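Local atomic coordinates of eukaryotic translation initiation factor 2D (PDB entry 5W2F), a protein that delivers tRNA to the P-site of the eukaryotic ribosome without needing GTP, acting in translation initiation. Residues K106-A118 with L182-L196. Residues are numbered along the deposited sequence; the frame is centred on the assembly and turned at random. Where two conformers were deposited one is given.
Sequences KKGRICPIDITLA and LLEEYQLPRKHIQGL
Ile-113 and Asp-114 pair in parallel with Ile-193 and Gln-194, the short 193-194 strand forming one border of the mixed sheet whose next strand is 113-121. Three backbone bonds stitch them: Ile-113 N to the carbonyl His-192 O, Gln-194 N back to Ile-113 O (2.8 Å, N-H...O 176°), and Ile-115 N to Gln-194 O. Past the last of these, a water bridges the two chains, donating to Ile-115 O (2.7 Å) and to Gly-195 O. Gly-195 takes a positive phi (110°) and brings its CA to 3.3 Å from Ile-115 O.

This is the SUI1 domain in the C-terminal part of the factor, an alpha/beta fold in which helix 175-185 lies against the sheet, and the parallel edge strand follows that helix after a short loop. On the face turned to the helix, Ile-113 and Leu-182 meet tip to tip, CG2 against CD1, while the Ile-113 side chain crosses that of Leu-188 at about a right angle, CD1 to CD1. Ile-115 CD1 touches both Ile-193 CG2 and Leu-196 CD2, at 3.6 and 3.5 Å respectively, and Leu-178 of the same helix also packs on Ile-115. The other face is polar: Asp-114 and Gln-194 run side by side, and Gln-194 NE2 donates to Asp-114 OD1 at 2.9 Å, nearly in its own amide plane. Extended beyond CG (chi2 -175°), Gln-194 also brings NE2 to the rim of the Pro-112 ring, 3.5 Å from Pro-112 CG. In the connection from strand 104-107, Ile-110 lays CG2 over one face of the His-192 ring in a CH-pi contact, 3.8 Å from its centroid, with Lys-191 CG covering the opposite face.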
ATOM      1  N   LYS A 106      -5.287   4.196  -1.772  1.00 17.15           N
ATOM      2  CA  LYS A 106      -5.599   2.799  -1.563  1.00 17.74           C
ATOM      3  C   LYS A 106      -5.266   2.412  -0.134  1.00 17.75           C
ATOM      4  O   LYS A 106      -4.255   2.856   0.416  1.00 19.29           O
ATOM      5  CB  LYS A 106      -4.756   1.971  -2.502  1.00 18.25           C
ATOM      6  CG  LYS A 106      -5.143   2.092  -3.964  1.00 18.64           C
ATOM      7  CD  LYS A 106      -6.398   1.269  -4.238  1.00 19.41           C
ATOM      8  CE  LYS A 106      -6.863   1.376  -5.654  1.00 18.58           C
ATOM      9  NZ  LYS A 106      -8.038   0.511  -5.901  1.00 18.02           N
ATOM     10  N   LYS A 107      -6.105   1.563   0.450  1.00 18.52           N
ATOM     11  CA  LYS A 107      -5.809   0.922   1.730  1.00 21.23           C
ATOM     12  C   LYS A 107      -5.142  -0.431   1.495  1.00 22.20           C
ATOM     13  O   LYS A 107      -5.490  -1.178   0.576  1.00 27.94           O
ATOM     14  CB  LYS A 107      -7.059   0.765   2.543  1.00 25.32           C
ATOM     15  CG  LYS A 107      -7.595   2.102   2.971  1.00 27.61           C
ATOM     16  CD  LYS A 107      -8.782   1.959   3.901  1.00 34.50           C
ATOM     17  CE  LYS A 107      -8.363   1.486   5.276  1.00 41.54           C
ATOM     18  NZ  LYS A 107      -9.392   1.855   6.276  1.00 46.83           N
ATOM     19  N   GLY A 108      -4.191  -0.732   2.358  1.00 21.57           N
ATOM     20  CA  GLY A 108      -3.482  -1.991   2.340  1.00 23.40           C
ATOM     21  C   GLY A 108      -2.023  -1.806   2.021  1.00 23.32           C
ATOM     22  O   GLY A 108      -1.565  -0.721   1.675  1.00 23.77           O
ATOM     23  N   ARG A 109      -1.287  -2.885   2.167  1.00 25.15           N
ATOM     24  CA  ARG A 109       0.102  -2.911   1.769  1.00 27.16           C
ATOM     25  C   ARG A 109       0.182  -2.894   0.259  1.00 24.11           C
ATOM     26  O   ARG A 109      -0.712  -3.392  -0.440  1.00 28.62           O
ATOM     27  CB  ARG A 109       0.805  -4.135   2.351  1.00 31.78           C
ATOM     28  CG  ARG A 109       0.759  -4.123   3.872  1.00 41.30           C
ATOM     29  CD  ARG A 109       1.894  -4.893   4.514  1.00 51.28           C
ATOM     30  NE  ARG A 109       1.823  -4.767   5.968  1.00 59.48           N
ATOM     31  CZ  ARG A 109       2.175  -3.686   6.675  1.00 59.95           C
ATOM     32  NH1 ARG A 109       2.655  -2.583   6.090  1.00 58.12           N
ATOM     33  NH2 ARG A 109       2.049  -3.713   7.994  1.00 66.30           N
ATOM     34  N   ILE A 110       1.244  -2.279  -0.240  1.00 24.80           N
ATOM     35  CA  ILE A 110       1.497  -2.235  -1.664  1.00 24.61           C
ATOM     36  C   ILE A 110       1.766  -3.708  -2.063  1.00 26.89           C
ATOM     37  O   ILE A 110       2.510  -4.422  -1.372  1.00 32.50           O
ATOM     38  CB  ILE A 110       2.692  -1.303  -2.019  1.00 29.01           C
ATOM     39  CG1 ILE A 110       2.461   0.133  -1.490  1.00 30.94           C
ATOM     40  CG2 ILE A 110       2.896  -1.253  -3.530  1.00 34.35           C
ATOM     41  CD1 ILE A 110       3.702   0.984  -1.341  1.00 34.66           C
ATOM     42  N   CYS A 111       1.066  -4.159  -3.099  1.00 21.55           N
ATOM     43  CA  CYS A 111       1.283  -5.467  -3.708  0.65 20.51           C
ATOM     44  C   CYS A 111       1.695  -5.204  -5.150  1.00 19.83           C
ATOM     45  O   CYS A 111       1.257  -4.230  -5.745  1.00 21.41           O
ATOM     46  CB  CYS A 111      -0.009  -6.290  -3.696  0.65 21.65           C
ATOM     47  SG  CYS A 111      -1.458  -5.487  -4.441  0.65 24.21           S
ATOM     48  N   PRO A 112       2.525  -6.077  -5.716  1.00 18.35           N
ATOM     49  CA  PRO A 112       2.968  -5.870  -7.075  1.00 17.19           C
ATOM     50  C   PRO A 112       1.917  -6.243  -8.100  1.00 17.24           C
ATOM     51  O   PRO A 112       1.074  -7.120  -7.847  1.00 17.92           O
ATOM     52  CB  PRO A 112       4.149  -6.822  -7.201  1.00 20.07           C
ATOM     53  CG  PRO A 112       3.801  -7.948  -6.266  1.00 20.74           C
ATOM     54  CD  PRO A 112       3.108  -7.292  -5.122  1.00 20.74           C
ATOM     55  N   ILE A 113       2.001  -5.600  -9.263  1.00 16.54           N
ATOM     56  CA  ILE A 113       1.327  -6.152 -10.451  1.00 16.91           C
ATOM     57  C   ILE A 113       2.137  -7.372 -10.888  1.00 17.77           C
ATOM     58  O   ILE A 113       3.368  -7.297 -10.976  1.00 18.33           O
ATOM     59  CB  ILE A 113       1.257  -5.136 -11.582  1.00 18.02           C
ATOM     60  CG1 ILE A 113       0.336  -3.993 -11.180  1.00 19.25           C
ATOM     61  CG2 ILE A 113       0.773  -5.800 -12.862  1.00 19.61           C
ATOM     62  CD1 ILE A 113       0.383  -2.789 -12.090  1.00 21.21           C
ATOM     63  N   ASP A 114       1.454  -8.492 -11.091  1.00 16.03           N
ATOM     64  CA  ASP A 114       2.092  -9.725 -11.532  1.00 17.18           C
ATOM     65  C   ASP A 114       1.687 -10.008 -12.963  1.00 16.98           C
ATOM     66  O   ASP A 114       0.500 -10.100 -13.271  1.00 18.30           O
ATOM     67  CB  ASP A 114       1.696 -10.935 -10.662  1.00 17.70           C
ATOM     68  CG  ASP A 114       1.946 -10.724  -9.196  1.00 18.99           C
ATOM     69  OD1 ASP A 114       3.055 -10.298  -8.824  1.00 19.92           O
ATOM     70  OD2 ASP A 114       0.997 -10.969  -8.410  1.00 20.43           O
ATOM     71  N   ILE A 115       2.686 -10.189 -13.805  1.00 17.62           N
ATOM     72  CA  ILE A 115       2.522 -10.551 -15.213  1.00 17.64           C
ATOM     73  C   ILE A 115       3.170 -11.901 -15.421  1.00 18.52           C
ATOM     74  O   ILE A 115       4.371 -12.038 -15.186  1.00 18.94           O
ATOM     75  CB  ILE A 115       3.186  -9.548 -16.160  1.00 18.81           C
ATOM     76  CG1 ILE A 115       2.709  -8.124 -15.910  1.00 18.97           C
ATOM     77  CG2 ILE A 115       2.977  -9.959 -17.608  1.00 19.45           C
ATOM     78  CD1 ILE A 115       3.701  -7.104 -16.365  1.00 22.70           C
ATOM     79  N   THR A 116       2.381 -12.892 -15.818  1.00 17.16           N
ATOM     80  CA  THR A 116       2.862 -14.236 -15.903  0.72 17.26           C
ATOM     81  C   THR A 116       2.464 -14.892 -17.230  1.00 16.35           C
ATOM     82  O   THR A 116       1.326 -14.745 -17.671  1.00 18.04           O
ATOM     83  CB  THR A 116       2.274 -14.985 -14.706  0.72 17.87           C
ATOM     84  OG1 THR A 116       2.576 -14.243 -13.497  0.72 18.60           O
ATOM     85  CG2 THR A 116       2.794 -16.388 -14.648  0.72 18.81           C
ATOM     86  N   LEU A 117       3.395 -15.638 -17.803  1.00 16.63           N
ATOM     87  CA  LEU A 117       3.130 -16.481 -18.961  1.00 16.69           C
ATOM     88  C   LEU A 117       2.684 -17.826 -18.451  1.00 17.92           C
ATOM     89  O   LEU A 117       3.245 -18.346 -17.490  1.00 20.90           O
ATOM     90  CB  LEU A 117       4.396 -16.611 -19.810  1.00 17.46           C
ATOM     91  CG  LEU A 117       4.773 -15.311 -20.491  1.00 17.67           C
ATOM     92  CD1 LEU A 117       6.206 -15.369 -21.012  1.00 18.29           C
ATOM     93  CD2 LEU A 117       3.802 -14.977 -21.620  1.00 18.41           C
ATOM     94  N   ALA A 118       1.673 -18.386 -19.104  1.00 18.38           N
ATOM     95  CA  ALA A 118       1.111 -19.666 -18.713  1.00 20.81           C
ATOM     96  C   ALA A 118       0.671 -20.432 -19.935  1.00 22.27           C
ATOM     97  O   ALA A 118       0.576 -19.878 -21.031  1.00 23.47           O
ATOM     98  CB  ALA A 118      -0.071 -19.467 -17.779  1.00 22.57           C
ATOM     99  N   LEU A 182       2.367  -0.333 -18.755  1.00 18.34           N
ATOM    100  CA  LEU A 182       2.522  -0.025 -17.347  1.00 18.55           C
ATOM    101  C   LEU A 182       3.648   0.964 -17.069  1.00 19.48           C
ATOM    102  O   LEU A 182       3.476   1.854 -16.245  1.00 19.99           O
ATOM    103  CB  LEU A 182       2.730  -1.306 -16.538  1.00 19.17           C
ATOM    104  CG  LEU A 182       1.603  -2.313 -16.638  1.00 19.44           C
ATOM    105  CD1 LEU A 182       1.944  -3.583 -15.860  1.00 20.61           C
ATOM    106  CD2 LEU A 182       0.246  -1.771 -16.190  1.00 20.89           C
ATOM    107  N   LEU A 183       4.798   0.794 -17.720  1.00 19.99           N
ATOM    108  CA  LEU A 183       5.951   1.660 -17.451  1.00 20.57           C
ATOM    109  C   LEU A 183       5.916   2.947 -18.239  1.00 21.60           C
ATOM    110  O   LEU A 183       6.317   3.977 -17.737  1.00 23.85           O
ATOM    111  CB  LEU A 183       7.267   0.945 -17.780  1.00 20.54           C
ATOM    112  CG  LEU A 183       7.533  -0.359 -17.024  1.00 20.86           C
ATOM    113  CD1 LEU A 183       8.836  -0.972 -17.513  1.00 22.34           C
ATOM    114  CD2 LEU A 183       7.629  -0.110 -15.534  1.00 22.57           C
ATOM    115  N   GLU A 184       5.484   2.888 -19.492  1.00 22.73           N
ATOM    116  CA  GLU A 184       5.540   4.065 -20.354  1.00 25.33           C
ATOM    117  C   GLU A 184       4.229   4.835 -20.295  1.00 25.29           C
ATOM    118  O   GLU A 184       4.220   6.023 -19.965  1.00 27.83           O
ATOM    119  CB  GLU A 184       5.913   3.681 -21.778  1.00 26.84           C
ATOM    120  CG  GLU A 184       7.296   3.084 -21.931  1.00 33.34           C
ATOM    121  CD  GLU A 184       7.612   2.729 -23.391  1.00 43.18           C
ATOM    122  OE1 GLU A 184       7.339   3.555 -24.298  1.00 48.06           O
ATOM    123  OE2 GLU A 184       8.119   1.610 -23.642  1.00 51.91           O
ATOM    124  N   GLU A 185       3.114   4.167 -20.558  1.00 22.83           N
ATOM    125  CA  GLU A 185       1.833   4.872 -20.572  1.00 24.14           C
ATOM    126  C   GLU A 185       1.346   5.290 -19.194  1.00 22.27           C
ATOM    127  O   GLU A 185       0.940   6.439 -19.018  1.00 25.79           O
ATOM    128  CB  GLU A 185       0.781   4.030 -21.252  1.00 25.61           C
ATOM    129  CG  GLU A 185       1.050   3.872 -22.714  1.00 31.48           C
ATOM    130  CD  GLU A 185       1.116   5.220 -23.430  1.00 39.27           C
ATOM    131  OE1 GLU A 185       0.163   6.012 -23.304  1.00 42.32           O
ATOM    132  OE2 GLU A 185       2.148   5.501 -24.072  1.00 47.63           O
ATOM    133  N   TYR A 186       1.429   4.395 -18.211  1.00 20.39           N
ATOM    134  CA  TYR A 186       0.969   4.727 -16.859  1.00 21.18           C
ATOM    135  C   TYR A 186       2.080   5.147 -15.904  1.00 20.32           C
ATOM    136  O   TYR A 186       1.781   5.525 -14.781  1.00 21.05           O
ATOM    137  CB  TYR A 186       0.113   3.590 -16.279  1.00 20.79           C
ATOM    138  CG  TYR A 186      -1.164   3.392 -17.050  1.00 22.17           C
ATOM    139  CD1 TYR A 186      -2.085   4.434 -17.164  1.00 25.66           C
ATOM    140  CD2 TYR A 186      -1.478   2.182 -17.649  1.00 25.21           C
ATOM    141  CE1 TYR A 186      -3.267   4.274 -17.887  1.00 28.15           C
ATOM    142  CE2 TYR A 186      -2.656   2.017 -18.353  1.00 27.38           C
ATOM    143  CZ  TYR A 186      -3.538   3.066 -18.488  1.00 27.95           C
ATOM    144  OH  TYR A 186      -4.707   2.887 -19.203  1.00 32.75           O
ATOM    145  N   GLN A 187       3.344   5.083 -16.341  1.00 20.09           N
ATOM    146  CA  GLN A 187       4.494   5.591 -15.554  0.54 21.46           C
ATOM    147  C   GLN A 187       4.587   4.972 -14.162  1.00 20.95           C
ATOM    148  O   GLN A 187       5.007   5.609 -13.191  1.00 23.22           O
ATOM    149  CB  GLN A 187       4.462   7.127 -15.467  0.54 23.53           C
ATOM    150  CG  GLN A 187       4.674   7.815 -16.806  0.54 25.27           C
ATOM    151  CD  GLN A 187       6.105   7.714 -17.297  0.54 28.11           C
ATOM    152  OE1 GLN A 187       7.042   8.010 -16.564  0.54 33.77           O
ATOM    153  NE2 GLN A 187       6.276   7.287 -18.545  0.54 31.62           N
ATOM    154  N   LEU A 188       4.211   3.702 -14.067  1.00 19.57           N
ATOM    155  CA  LEU A 188       4.238   3.003 -12.805  1.00 20.03           C
ATOM    156  C   LEU A 188       5.682   2.597 -12.447  1.00 20.47           C
ATOM    157  O   LEU A 188       6.500   2.382 -13.346  1.00 21.60           O
ATOM    158  CB  LEU A 188       3.320   1.786 -12.837  1.00 20.68           C
ATOM    159  CG  LEU A 188       1.827   2.072 -12.959  1.00 22.01           C
ATOM    160  CD1 LEU A 188       1.060   0.781 -13.078  1.00 24.69           C
ATOM    161  CD2 LEU A 188       1.301   2.859 -11.774  1.00 22.20           C
ATOM    162  N   PRO A 189       5.993   2.469 -11.147  1.00 21.92           N
ATOM    163  CA  PRO A 189       7.371   2.112 -10.779  1.00 22.54           C
ATOM    164  C   PRO A 189       7.697   0.657 -11.118  1.00 21.94           C
ATOM    165  O   PRO A 189       6.964  -0.256 -10.726  1.00 21.43           O
ATOM    166  CB  PRO A 189       7.400   2.312  -9.259  1.00 24.35           C
ATOM    167  CG  PRO A 189       6.200   3.094  -8.950  1.00 28.71           C
ATOM    168  CD  PRO A 189       5.172   2.712  -9.957  1.00 24.23           C
ATOM    169  N   ARG A 190       8.827   0.455 -11.783  1.00 21.65           N
ATOM    170  CA  ARG A 190       9.273  -0.869 -12.141  1.00 20.82           C
ATOM    171  C   ARG A 190       9.421  -1.799 -10.933  1.00 20.01           C
ATOM    172  O   ARG A 190       9.156  -2.985 -11.048  1.00 20.44           O
ATOM    173  CB  ARG A 190      10.589  -0.752 -12.913  1.00 22.63           C
ATOM    174  CG  ARG A 190      11.269  -2.055 -13.253  1.00 22.56           C
ATOM    175  CD  ARG A 190      10.416  -3.021 -14.076  1.00 22.89           C
ATOM    176  NE  ARG A 190      11.180  -4.241 -14.345  1.00 22.73           N
ATOM    177  CZ  ARG A 190      11.463  -5.178 -13.438  1.00 24.30           C
ATOM    178  NH1 ARG A 190      11.005  -5.087 -12.182  1.00 24.08           N
ATOM    179  NH2 ARG A 190      12.219  -6.230 -13.794  1.00 30.72           N
ATOM    180  N   LYS A 191       9.819  -1.264  -9.777  1.00 19.13           N
ATOM    181  CA  LYS A 191      10.017  -2.101  -8.597  1.00 20.16           C
ATOM    182  C   LYS A 191       8.719  -2.744  -8.108  1.00 19.65           C
ATOM    183  O   LYS A 191       8.755  -3.653  -7.282  1.00 22.06           O
ATOM    184  CB  LYS A 191      10.685  -1.312  -7.468  1.00 21.97           C
ATOM    185  CG  LYS A 191       9.833  -0.276  -6.787  1.00 23.89           C
ATOM    186  CD  LYS A 191      10.596   0.396  -5.653  1.00 28.47           C
ATOM    187  CE  LYS A 191       9.884   1.626  -5.142  1.00 34.75           C
ATOM    188  NZ  LYS A 191      10.723   2.370  -4.158  1.00 41.78           N
ATOM    189  N   HIS A 192       7.577  -2.249  -8.600  1.00 18.43           N
ATOM    190  CA  HIS A 192       6.284  -2.780  -8.196  1.00 19.19           C
ATOM    191  C   HIS A 192       5.612  -3.619  -9.259  1.00 18.31           C
ATOM    192  O   HIS A 192       4.427  -3.936  -9.143  1.00 19.54           O
ATOM    193  CB  HIS A 192       5.367  -1.636  -7.746  1.00 20.66           C
ATOM    194  CG  HIS A 192       5.802  -1.019  -6.460  1.00 21.76           C
ATOM    195  ND1 HIS A 192       6.049  -1.778  -5.337  1.00 25.81           N
ATOM    196  CD2 HIS A 192       6.056   0.264  -6.115  1.00 23.45           C
ATOM    197  CE1 HIS A 192       6.425  -0.984  -4.350  1.00 26.95           C
ATOM    198  NE2 HIS A 192       6.442   0.260  -4.799  1.00 26.61           N
ATOM    199  N   ILE A 193       6.384  -4.034 -10.259  1.00 19.11           N
ATOM    200  CA  ILE A 193       5.887  -4.921 -11.321  1.00 19.12           C
ATOM    201  C   ILE A 193       6.767  -6.157 -11.363  1.00 19.74           C
ATOM    202  O   ILE A 193       7.996  -6.037 -11.394  1.00 19.82           O
ATOM    203  CB  ILE A 193       5.882  -4.213 -12.671  1.00 20.70           C
ATOM    204  CG1 ILE A 193       5.090  -2.898 -12.562  1.00 23.94           C
ATOM    205  CG2 ILE A 193       5.338  -5.131 -13.768  1.00 20.58           C
ATOM    206  CD1 ILE A 193       5.309  -1.974 -13.700  1.00 26.14           C
ATOM    207  N   GLN A 194       6.127  -7.321 -11.348  1.00 16.91           N
ATOM    208  CA  GLN A 194       6.819  -8.617 -11.449  1.00 18.53           C
ATOM    209  C   GLN A 194       6.463  -9.292 -12.741  1.00 16.29           C
ATOM    210  O   GLN A 194       5.309  -9.306 -13.132  1.00 19.69           O
ATOM    211  CB  GLN A 194       6.449  -9.528 -10.252  1.00 19.67           C
ATOM    212  CG  GLN A 194       7.035  -8.969  -8.962  1.00 20.49           C
ATOM    213  CD  GLN A 194       6.821  -9.856  -7.745  1.00 23.52           C
ATOM    214  OE1 GLN A 194       7.698  -9.921  -6.885  1.00 32.34           O
ATOM    215  NE2 GLN A 194       5.672 -10.539  -7.662  1.00 19.56           N
ATOM    216  N   GLY A 195       7.468  -9.856 -13.372  1.00 17.33           N
ATOM    217  CA  GLY A 195       7.312 -10.671 -14.579  1.00 16.94           C
ATOM    218  C   GLY A 195       7.837 -10.049 -15.861  1.00 16.69           C
ATOM    219  O   GLY A 195       7.960 -10.759 -16.876  1.00 17.83           O
ATOM    220  N   LEU A 196       8.186  -8.764 -15.835  1.00 16.78           N
ATOM    221  CA  LEU A 196       8.673  -8.136 -17.061  1.00 17.39           C
ATOM    222  C   LEU A 196       9.984  -8.734 -17.515  1.00 18.71           C
ATOM    223  O   LEU A 196      10.315  -8.692 -18.724  1.00 19.96           O
ATOM    224  CB  LEU A 196       8.818  -6.626 -16.913  1.00 18.04           C
ATOM    225  CG  LEU A 196       7.513  -5.878 -16.712  1.00 18.81           C
ATOM    226  CD1 LEU A 196       7.797  -4.439 -16.341  1.00 23.26           C
ATOM    227  CD2 LEU A 196       6.640  -5.983 -17.958  1.00 21.94           C
TER
HETATM  228  O   HOH W   1       6.080 -12.856 -17.164  1.00 20.76           O